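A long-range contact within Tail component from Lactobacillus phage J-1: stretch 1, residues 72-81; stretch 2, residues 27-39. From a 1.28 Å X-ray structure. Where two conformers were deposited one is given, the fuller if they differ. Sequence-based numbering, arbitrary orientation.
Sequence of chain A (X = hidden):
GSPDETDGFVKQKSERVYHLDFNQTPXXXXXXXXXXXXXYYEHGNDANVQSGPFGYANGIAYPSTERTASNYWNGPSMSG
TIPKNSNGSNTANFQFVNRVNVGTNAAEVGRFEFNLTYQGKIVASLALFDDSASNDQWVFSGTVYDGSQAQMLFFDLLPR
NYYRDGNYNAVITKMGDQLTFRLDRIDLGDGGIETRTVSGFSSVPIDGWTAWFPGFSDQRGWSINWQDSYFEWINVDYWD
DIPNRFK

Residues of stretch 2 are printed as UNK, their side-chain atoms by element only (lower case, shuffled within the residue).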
ATOM      1  N   TYR A  72      -1.675 -17.563   9.348  1.00 12.63           N
ATOM      2  CA  TYR A  72      -1.780 -16.654   8.207  1.00 12.15           C
ATOM      3  C   TYR A  72      -2.050 -15.237   8.634  1.00 12.48           C
ATOM      4  O   TYR A  72      -2.538 -14.991   9.734  1.00 12.86           O
ATOM      5  CB  TYR A  72      -2.837 -17.124   7.179  1.00 13.32           C
ATOM      6  CG  TYR A  72      -4.217 -17.393   7.746  1.00 15.04           C
ATOM      7  CD1 TYR A  72      -5.127 -16.357   7.936  1.00 16.82           C
ATOM      8  CD2 TYR A  72      -4.628 -18.686   8.051  1.00 17.42           C
ATOM      9  CE1 TYR A  72      -6.405 -16.598   8.436  1.00 18.08           C
ATOM     10  CE2 TYR A  72      -5.913 -18.941   8.536  1.00 18.66           C
ATOM     11  CZ  TYR A  72      -6.792 -17.891   8.739  1.00 20.28           C
ATOM     12  OH  TYR A  72      -8.074 -18.118   9.197  1.00 21.50           O
ATOM     13  N   TRP A  73      -1.761 -14.318   7.717  1.00 11.21           N
ATOM     14  CA  TRP A  73      -2.071 -12.900   7.866  1.00 10.23           C
ATOM     15  C   TRP A  73      -3.532 -12.686   7.461  1.00 11.49           C
ATOM     16  O   TRP A  73      -3.972 -13.198   6.417  1.00 11.79           O
ATOM     17  CB  TRP A  73      -1.147 -12.070   6.961  1.00 10.44           C
ATOM     18  CG  TRP A  73       0.280 -12.054   7.404  1.00 10.05           C
ATOM     19  CD1 TRP A  73       1.243 -12.983   7.117  1.00 12.11           C
ATOM     20  CD2 TRP A  73       0.872 -11.125   8.332  1.00 10.09           C
ATOM     21  NE1 TRP A  73       2.415 -12.681   7.797  1.00 11.26           N
ATOM     22  CE2 TRP A  73       2.212 -11.523   8.525  1.00 11.91           C
ATOM     23  CE3 TRP A  73       0.402  -9.961   8.983  1.00 10.98           C
ATOM     24  CZ2 TRP A  73       3.083 -10.817   9.373  1.00 12.11           C
ATOM     25  CZ3 TRP A  73       1.273  -9.252   9.801  1.00 11.62           C
ATOM     26  CH2 TRP A  73       2.599  -9.674   9.980  1.00 12.04           C
ATOM     27  N   ASN A  74      -4.268 -11.954   8.293  1.00 10.76           N
ATOM     28  CA  ASN A  74      -5.687 -11.701   8.038  1.00 11.61           C
ATOM     29  C   ASN A  74      -6.065 -10.286   8.455  1.00 11.90           C
ATOM     30  O   ASN A  74      -5.737  -9.860   9.567  1.00 12.20           O
ATOM     31  CB  ASN A  74      -6.543 -12.720   8.815  1.00 12.90           C
ATOM     32  CG  ASN A  74      -8.023 -12.638   8.540  1.00 15.27           C
ATOM     33  OD1 ASN A  74      -8.491 -11.867   7.693  1.00 14.93           O
ATOM     34  ND2 ASN A  74      -8.775 -13.527   9.193  1.00 17.68           N
ATOM     35  N   GLY A  75      -6.697  -9.535   7.558  1.00 10.78           N
ATOM     36  CA  GLY A  75      -7.241  -8.234   7.910  1.00 10.61           C
ATOM     37  C   GLY A  75      -8.035  -7.702   6.746  1.00 11.12           C
ATOM     38  O   GLY A  75      -8.079  -8.330   5.681  1.00 10.74           O
ATOM     39  N   PRO A  76      -8.652  -6.544   6.935  1.00 10.27           N
ATOM     40  CA  PRO A  76      -9.519  -5.990   5.891  1.00 10.63           C
ATOM     41  C   PRO A  76      -8.778  -5.408   4.710  1.00 10.93           C
ATOM     42  O   PRO A  76      -7.656  -4.922   4.860  1.00 10.03           O
ATOM     43  CB  PRO A  76     -10.304  -4.896   6.627  1.00 12.20           C
ATOM     44  CG  PRO A  76      -9.404  -4.476   7.709  1.00 15.91           C
ATOM     45  CD  PRO A  76      -8.684  -5.729   8.164  1.00 11.46           C
ATOM     46  N   SER A  77      -9.418  -5.459   3.550  1.00 10.77           N
ATOM     47  CA  SER A  77      -8.911  -4.805   2.364  1.00 10.07           C
ATOM     48  C   SER A  77      -9.984  -4.004   1.683  1.00 10.92           C
ATOM     49  O   SER A  77     -11.197  -4.285   1.826  1.00 11.28           O
ATOM     50  CB  SER A  77      -8.292  -5.792   1.384  1.00 11.48           C
ATOM     51  OG  SER A  77      -9.318  -6.433   0.643  1.00 11.22           O
ATOM     52  N   MET A  78      -9.537  -3.035   0.890  1.00 11.22           N
ATOM     53  CA  MET A  78     -10.392  -2.186   0.077  1.00 10.34           C
ATOM     54  C   MET A  78      -9.724  -2.069  -1.278  1.00 11.87           C
ATOM     55  O   MET A  78      -8.494  -1.924  -1.351  1.00 11.16           O
ATOM     56  CB  MET A  78     -10.563  -0.825   0.740  1.00 11.40           C
ATOM     57  CG  MET A  78     -11.587   0.058   0.044  1.00 12.26           C
ATOM     58  SD  MET A  78     -11.911   1.589   0.929  1.00 13.34           S
ATOM     59  CE  MET A  78     -12.763   0.939   2.364  1.00 14.87           C
ATOM     60  N   SER A  79     -10.526  -2.143  -2.354  0.50 10.78           N
ATOM     61  CA  SER A  79      -9.999  -2.109  -3.714  0.50 10.66           C
ATOM     62  C   SER A  79     -10.858  -1.256  -4.603  0.50 13.06           C
ATOM     63  O   SER A  79     -12.049  -1.113  -4.360  0.50 12.76           O
ATOM     64  CB  SER A  79      -9.980  -3.521  -4.306  0.50 11.69           C
ATOM     65  OG  SER A  79      -9.124  -4.368  -3.562  0.50  9.04           O
ATOM     66  N   GLY A  80     -10.268  -0.812  -5.701  1.00 12.55           N
ATOM     67  CA  GLY A  80     -11.008  -0.063  -6.712  1.00 13.79           C
ATOM     68  C   GLY A  80     -10.389  -0.267  -8.075  1.00 14.87           C
ATOM     69  O   GLY A  80      -9.274  -0.792  -8.207  1.00 13.53           O
ATOM     70  N   THR A  81     -11.111   0.171  -9.093  1.00 13.45           N
ATOM     71  CA  THR A  81     -10.671   0.075 -10.482  1.00 13.86           C
ATOM     72  C   THR A  81     -10.090   1.384 -10.971  1.00 15.52           C
ATOM     73  O   THR A  81     -10.489   2.467 -10.516  1.00 15.99           O
ATOM     74  CB  THR A  81     -11.780  -0.436 -11.389  1.00 18.07           C
ATOM     75  OG1 THR A  81     -12.812   0.535 -11.418  1.00 22.59           O
ATOM     76  CG2 THR A  81     -12.294  -1.782 -10.955  1.00 17.24           C
ATOM     77  N   UNK A  27     -17.335   4.988  -1.450  1.00 16.68           N
ATOM     78  CA  UNK A  27     -18.114   4.469  -2.568  1.00 16.98           C
ATOM     79  C   UNK A  27     -17.133   4.176  -3.703  1.00 16.42           C
ATOM     80  O   UNK A  27     -15.994   4.624  -3.685  1.00 17.46           O
ATOM     81  c   UNK A  27     -19.200   5.471  -3.015  1.00 24.05           C
ATOM     82  o   UNK A  27     -18.563   6.654  -3.495  1.00 22.83           O
ATOM     83  c   UNK A  27     -20.191   5.809  -1.906  1.00 24.35           C
ATOM     84  N   UNK A  28     -17.593   3.394  -4.676  1.00 16.47           N
ATOM     85  CA  UNK A  28     -16.805   3.021  -5.843  1.00 16.61           C
ATOM     86  C   UNK A  28     -15.642   2.131  -5.484  1.00 18.26           C
ATOM     87  O   UNK A  28     -14.593   2.179  -6.145  1.00 18.97           O
ATOM     88  N   UNK A  29     -15.822   1.321  -4.435  1.00 14.79           N
ATOM     89  CA  UNK A  29     -14.796   0.401  -3.946  1.00 13.72           C
ATOM     90  C   UNK A  29     -15.414  -0.944  -3.617  1.00 17.05           C
ATOM     91  O   UNK A  29     -16.645  -1.052  -3.436  1.00 18.94           O
ATOM     92  c   UNK A  29     -13.265   2.200  -3.018  1.00 16.39           C
ATOM     93  c   UNK A  29     -14.044   0.942  -2.700  1.00 15.89           C
ATOM     94  c   UNK A  29     -14.967   1.136  -1.495  1.00 16.32           C
ATOM     95  N   UNK A  30     -14.561  -1.977  -3.492  1.00 15.40           N
ATOM     96  CA  UNK A  30     -15.005  -3.289  -3.066  1.00 16.29           C
ATOM     97  C   UNK A  30     -14.198  -3.734  -1.868  1.00 16.61           C
ATOM     98  O   UNK A  30     -12.995  -3.450  -1.768  1.00 14.81           O
ATOM     99  c   UNK A  30     -15.025  -4.288  -4.205  1.00 23.11           C
ATOM    100  o   UNK A  30     -13.735  -4.350  -4.765  1.00 20.87           O
ATOM    101  c   UNK A  30     -16.049  -3.937  -5.279  1.00 25.08           C
ATOM    102  N   UNK A  31     -14.855  -4.430  -0.963  1.00 14.57           N
ATOM    103  CA  UNK A  31     -14.270  -4.886   0.275  1.00 14.18           C
ATOM    104  C   UNK A  31     -13.844  -6.314   0.212  1.00 14.72           C
ATOM    105  O   UNK A  31     -14.573  -7.163  -0.300  1.00 14.94           O
ATOM    106  c   UNK A  31     -14.664  -2.381   2.179  1.00 23.17           C
ATOM    107  c   UNK A  31     -17.069  -3.226   2.475  1.00 21.85           C
ATOM    108  c   UNK A  31     -15.785  -3.267   1.624  1.00 20.45           C
ATOM    109  c   UNK A  31     -15.296  -4.709   1.407  1.00 15.78           C
ATOM    110  N   UNK A  32     -12.647  -6.605   0.741  1.00 12.90           N
ATOM    111  CA  UNK A  32     -12.178  -7.968   0.917  1.00 12.91           C
ATOM    112  C   UNK A  32     -12.199  -8.843  -0.343  1.00 14.04           C
ATOM    113  O   UNK A  32     -12.441 -10.056  -0.248  1.00 14.58           O
ATOM    114  o   UNK A  32     -11.567  -7.452   3.614  1.00 13.82           O
ATOM    115  c   UNK A  32     -12.705  -7.864   3.350  1.00 13.48           C
ATOM    116  c   UNK A  32     -12.953  -8.621   2.078  1.00 12.84           C
ATOM    117  n   UNK A  32     -13.713  -7.729   4.189  1.00 14.83           N
ATOM    118  N   UNK A  33     -11.847  -8.265  -1.500  1.00 13.03           N
ATOM    119  CA  UNK A  33     -11.829  -9.038  -2.744  1.00 13.63           C
ATOM    120  C   UNK A  33     -10.748  -8.522  -3.692  1.00 17.12           C
ATOM    121  O   UNK A  33     -10.940  -8.519  -4.925  1.00 18.19           O
ATOM    122  c   UNK A  33     -13.572  -7.653  -3.992  1.00 26.97           C
ATOM    123  c   UNK A  33     -13.228  -9.000  -3.399  1.00 15.97           C
ATOM    124  n   UNK A  33     -14.442  -7.637  -5.000  1.00 23.40           N
ATOM    125  o   UNK A  33     -13.001  -6.617  -3.622  1.00 20.98           O
ATOM    126  N   UNK A  34      -9.624  -8.090  -3.128  1.00 13.88           N
ATOM    127  CA  UNK A  34      -8.536  -7.561  -3.927  1.00 13.05           C
ATOM    128  C   UNK A  34      -7.357  -8.493  -4.043  1.00 13.29           C
ATOM    129  O   UNK A  34      -7.487  -9.712  -3.905  1.00 13.10           O
ATOM    130  N   UNK A  35      -6.191  -7.904  -4.279  1.00 11.16           N
ATOM    131  CA  UNK A  35      -4.969  -8.670  -4.518  1.00 10.70           C
ATOM    132  C   UNK A  35      -3.956  -8.334  -3.440  1.00 10.39           C
ATOM    133  O   UNK A  35      -3.693  -7.157  -3.167  1.00 11.27           O
ATOM    134  c   UNK A  35      -5.422  -8.404  -7.018  1.00 13.32           C
ATOM    135  c   UNK A  35      -4.367  -8.348  -5.908  1.00 12.90           C
ATOM    136  c   UNK A  35      -3.209  -9.285  -6.219  1.00 13.16           C
ATOM    137  N   UNK A  36      -3.394  -9.373  -2.808  1.00 10.20           N
ATOM    138  CA  UNK A  36      -2.342  -9.215  -1.788  1.00 10.36           C
ATOM    139  C   UNK A  36      -1.010  -9.680  -2.335  1.00 10.50           C
ATOM    140  O   UNK A  36      -0.983 -10.458  -3.283  1.00 12.38           O
ATOM    141  o   UNK A  36      -2.634 -11.409  -0.788  1.00 12.89           O
ATOM    142  c   UNK A  36      -3.982  -9.596   0.080  1.00 13.40           C
ATOM    143  c   UNK A  36      -2.659  -9.996  -0.509  1.00 11.42           C
ATOM    144  N   UNK A  37       0.100  -9.186  -1.773  1.00 10.15           N
ATOM    145  CA  UNK A  37       1.431  -9.480  -2.273  1.00 10.80           C
ATOM    146  C   UNK A  37       2.258 -10.382  -1.366  1.00 11.74           C
ATOM    147  O   UNK A  37       3.101 -11.134  -1.865  1.00 11.94           O
ATOM    148  c   UNK A  37       2.183  -8.176  -2.529  1.00 11.18           C
ATOM    149  N   UNK A  38       2.047 -10.331  -0.037  1.00 10.60           N
ATOM    150  CA  UNK A  38       2.895 -11.082   0.894  1.00 10.63           C
ATOM    151  C   UNK A  38       3.030 -12.537   0.420  1.00 11.39           C
ATOM    152  O   UNK A  38       2.022 -13.236   0.256  1.00 10.68           O
ATOM    153  c   UNK A  38       4.807 -13.277   4.998  1.00 10.35           C
ATOM    154  c   UNK A  38       2.750 -13.020   3.784  1.00 10.55           C
ATOM    155  c   UNK A  38       3.567 -13.753   4.652  1.00 11.50           C
ATOM    156  c   UNK A  38       3.184 -11.814   3.265  1.00  9.49           C
ATOM    157  c   UNK A  38       5.248 -12.083   4.492  1.00 11.40           C
ATOM    158  c   UNK A  38       4.450 -11.357   3.614  1.00 10.92           C
ATOM    159  c   UNK A  38       2.320 -11.038   2.304  1.00 10.92           C
ATOM    160  N   UNK A  39       4.270 -13.016   0.206  1.00 10.46           N
ATOM    161  CA  UNK A  39       4.458 -14.369  -0.364  1.00 10.70           C
ATOM    162  C   UNK A  39       4.422 -15.419   0.735  1.00 11.79           C
ATOM    163  O   UNK A  39       5.455 -15.987   1.140  1.00 11.55           O
ATOM    164  c   UNK A  39       6.583 -13.267  -0.201  1.00 13.60           C
ATOM    165  c   UNK A  39       5.834 -14.278  -1.031  1.00 12.09           C
ATOM    166  c   UNK A  39       5.549 -12.272   0.290  1.00 11.64           C
TER
HETATM  167  O   HOH W   1     -13.816   0.988  -8.476  1.00 19.97           O
HETATM  168  O   HOH W   2     -10.727  -5.346  -1.559  1.00 12.82           O

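Position 27 has three side-chain atoms, a carbon carrying one oxygen and one carbon, and touches nothing on stretch 1: Thr27, exposed before the contact begins. Position 28 has no side-chain atoms and a phi of 67°, a value that favours glycine. It is Gly28, and water 1 links its O (2.7 Å) to Thr81 N (2.9 Å).

Position 29 has three carbons, forked at the first, and its CB lies 3.8 Å from Met78 CG, so a compact apolar branch meets an apolar chain; this is Val29. Position 30 pairs with Ser79 through its backbone: its N donates to Ser79 O (2.8 Å), and Ser79 N donates to its O (2.9 Å). The side chain again shows a carbon bearing one oxygen and one carbon, hence Thr30, whose beta-branching suits the extended backbone.

Position 31 has four carbons forked at the second; it shares a sheet face with Met78, and one end carbon lies 3.8 Å from Met78 CE. This is Leu31, with CD2 making that contact.

At position 32, two carbons, the second carrying oxygen and nitrogen, place that oxygen 2.9 Å from Ser77 N, while the backbone N lies 2.9 Å from Ser77 O. This is Asn32; its phi/psi of 54/39° is left-handed, a region asparagine tolerates well. The residue grips Ser77 twice: Asn32 N donates to Ser77 O, and Asn32 OD1 accepts from Ser77 N. The same atom pattern at position 33 gives Asn33, whose CB points away although the amide swings back. Its OD1 accepts a hydrogen bond from Thr30 OG1 (2.6 Å), bracing the turn.

Position 34 lacks side-chain atoms. An ideal CB here would fall 2.2 Å from Ser79 OG, a clash; Gly34 instead lets its CA approach Ser79 OG to 3.3 Å. Position 35, three carbons forked at the first, is Val35, pointing away. Position 36, a carbon with one oxygen and one carbon, is Thr36, its hydroxyl satisfied elsewhere in the structure. Position 37 has a single carbon, Ala37, and makes no contact.

Position 38 carries one carbon and a six-carbon ring whose face receives the edge of Trp73, with the five-membered ring's centroid 4.5 Å from the six-carbon ring's centroid and the planes at 63°: Phe38. Trp73 CD1 comes within 3.5 Å of Phe38 CE2, so both buried rings pack closely. At position 39 three carbons close onto the backbone N: Pro39, beyond reach of stretch 1.

The contact thus combines a short antiparallel pairing with a separate aromatic pair. Water 2 joins the polar side of the pairing, bonding to Thr30 O, Asn33 N, Ser77 OG and Ser79 OG, while Met78 supplies apolar packing against Val29 and Leu31.

Stretch 2 (27-39) TGVTLNNGVTAFP
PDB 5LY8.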